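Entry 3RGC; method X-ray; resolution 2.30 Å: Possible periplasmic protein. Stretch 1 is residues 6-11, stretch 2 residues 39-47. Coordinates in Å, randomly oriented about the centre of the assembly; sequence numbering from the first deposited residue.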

# COMPACT_ATOMS: atom_id res chain seq x y z
N VAL B 6 9.03 49.24 -1.46
CA VAL B 6 9.75 48.94 -0.25
C VAL B 6 8.76 48.19 0.61
O VAL B 6 7.60 48.59 0.70
CB VAL B 6 10.20 50.23 0.46
CG1 VAL B 6 11.12 49.93 1.61
CG2 VAL B 6 10.90 51.13 -0.52
N VAL B 7 9.20 47.09 1.20
CA VAL B 7 8.36 46.27 2.07
C VAL B 7 9.07 46.18 3.42
O VAL B 7 10.22 45.74 3.49
CB VAL B 7 8.15 44.86 1.51
CG1 VAL B 7 7.25 44.03 2.44
CG2 VAL B 7 7.58 44.95 0.11
N ASP B 8 8.38 46.61 4.47
CA ASP B 8 9.06 47.02 5.68
C ASP B 8 10.05 48.08 5.24
O ASP B 8 9.66 49.21 4.91
CB ASP B 8 9.79 45.86 6.35
CG ASP B 8 9.00 45.27 7.50
OD1 ASP B 8 9.35 44.17 7.97
OD2 ASP B 8 8.03 45.92 7.94
N LYS B 9 11.33 47.72 5.19
CA LYS B 9 12.33 48.63 4.65
C LYS B 9 13.05 47.99 3.46
O LYS B 9 13.82 48.64 2.76
CB LYS B 9 13.32 49.04 5.73
N GLU B 10 12.75 46.72 3.21
CA GLU B 10 13.39 45.95 2.15
C GLU B 10 12.91 46.33 0.75
O GLU B 10 11.74 46.20 0.41
CB GLU B 10 13.22 44.45 2.42
CG GLU B 10 13.95 44.02 3.69
CD GLU B 10 13.53 42.65 4.20
OE1 GLU B 10 13.12 41.81 3.38
OE2 GLU B 10 13.61 42.42 5.43
N PRO B 11 13.84 46.83 -0.08
CA PRO B 11 13.52 47.34 -1.42
C PRO B 11 13.27 46.24 -2.46
O PRO B 11 13.86 45.16 -2.40
CB PRO B 11 14.78 48.12 -1.80
CG PRO B 11 15.88 47.40 -1.08
CD PRO B 11 15.28 46.93 0.23
N LYS B 39 9.55 39.12 0.53
CA LYS B 39 10.17 40.06 1.47
C LYS B 39 9.59 39.88 2.87
O LYS B 39 10.31 40.00 3.86
CB LYS B 39 10.03 41.50 1.01
CG LYS B 39 10.70 41.78 -0.32
CD LYS B 39 12.13 41.31 -0.31
CE LYS B 39 12.82 41.62 -1.62
NZ LYS B 39 14.23 41.14 -1.61
N MET B 40 8.30 39.59 2.96
CA MET B 40 7.67 39.32 4.24
C MET B 40 8.34 38.12 4.90
O MET B 40 8.61 38.14 6.09
CB MET B 40 6.16 39.07 4.09
CG MET B 40 5.31 40.32 3.83
SD MET B 40 3.55 39.94 3.56
CE MET B 40 3.23 39.13 5.06
N GLU B 41 8.62 37.08 4.12
CA GLU B 41 9.22 35.86 4.67
C GLU B 41 10.63 36.11 5.17
O GLU B 41 10.99 35.70 6.27
CB GLU B 41 9.29 34.75 3.62
CG GLU B 41 7.93 34.18 3.21
CD GLU B 41 8.03 33.29 1.98
OE1 GLU B 41 9.06 33.34 1.28
OE2 GLU B 41 7.07 32.55 1.70
N ILE B 42 11.42 36.77 4.34
CA ILE B 42 12.80 37.09 4.70
C ILE B 42 12.84 37.84 6.01
O ILE B 42 13.68 37.57 6.86
CB ILE B 42 13.46 37.92 3.60
CG1 ILE B 42 13.74 37.05 2.37
CG2 ILE B 42 14.75 38.54 4.11
CD1 ILE B 42 14.03 37.86 1.12
N SER B 43 11.92 38.79 6.17
CA SER B 43 11.87 39.60 7.39
C SER B 43 11.47 38.80 8.62
O SER B 43 11.98 39.01 9.72
CB SER B 43 10.93 40.79 7.19
OG SER B 43 10.10 40.97 8.32
N GLN B 44 10.54 37.87 8.43
CA GLN B 44 10.16 36.95 9.49
C GLN B 44 11.32 36.00 9.81
O GLN B 44 11.53 35.63 10.96
CB GLN B 44 8.93 36.16 9.07
CG GLN B 44 7.66 36.99 9.06
CD GLN B 44 7.41 37.69 10.39
OE1 GLN B 44 7.43 37.07 11.46
NE2 GLN B 44 7.19 39.00 10.33
N MET B 45 12.06 35.60 8.78
CA MET B 45 13.23 34.75 8.96
C MET B 45 14.24 35.41 9.91
O MET B 45 14.75 34.77 10.83
CB MET B 45 13.87 34.43 7.60
CG MET B 45 13.10 33.33 6.80
SD MET B 45 13.88 32.86 5.24
CE MET B 45 15.59 32.75 5.73
N LYS B 46 14.51 36.69 9.71
CA LYS B 46 15.38 37.46 10.60
C LYS B 46 14.86 37.46 12.04
O LYS B 46 15.59 37.09 12.97
CB LYS B 46 15.46 38.91 10.12
CG LYS B 46 15.98 39.08 8.70
CD LYS B 46 15.97 40.54 8.29
CE LYS B 46 16.37 40.71 6.84
NZ LYS B 46 17.66 40.05 6.58
N GLN B 47 13.62 37.89 12.21
CA GLN B 47 13.03 38.06 13.53
C GLN B 47 12.92 36.75 14.30
O GLN B 47 13.08 36.73 15.52
CB GLN B 47 11.65 38.71 13.42
CG GLN B 47 11.65 40.07 12.75
CD GLN B 47 10.25 40.65 12.63
OE1 GLN B 47 9.38 40.36 13.45
NE2 GLN B 47 10.02 41.46 11.59

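A tight β hairpin rests here against one side of a helix. Val6, in the incoming strand, points its CA-to-CB bond away from the helix and makes no contact. Val7, the next residue, points toward it. Val7 CB lies 3.9 Å from CB of Lys39, and Val7 CG1 lies 4.4 Å from CG of Met40, an apolar contact at the loose end of van der Waals range. A compact, branched valine suits this buried position, where it meets the aliphatic base of one side chain and the flank of another.

Val7 also opens a type II' turn that closes at Glu10. Two backbone hydrogen bonds fasten it, Val7 N to Glu10 O at 2.8 Å and Glu10 N to Val7 O at 2.7 Å. Asp8 takes the first corner with a positive phi of 54°, and its carboxylate accepts a weak hydrogen bond from the helix: Ser43 OG donates to Asp8 OD1 across 3.3 Å. Serine's short side chain holds its hydroxyl close to the helix, and the aspartate on the turn offers it an acceptor. Lys9 is modelled only as far as CB, which lies well out of reach of the helix; nothing can be said of the rest of its side chain.

Glu10 has the largest share of the contact on the hairpin side. Its CA-to-CB bond points toward the helix, and with chi1 m and chi2 t the side chain is long enough to set its carboxylate among several helix residues: Glu10 OE2 lies 3.6 Å from Ser43 CB and 3.5 Å from Lys46 CE, while Glu10 OE1 lies 3.7 Å from Ile42 CG2. These are packing contacts with carbon. Glu10 OE1 also sits 3.4 Å from Lys39 O, but both atoms are acceptors and no hydrogen bond forms; that carbonyl, Lys39 O, already receives Ser43 N at 3.1 Å within the helix.

The CA-to-CB bond of Pro11 points away from the helix, and its backbone O lies 3.8 Å from CE of Lys39.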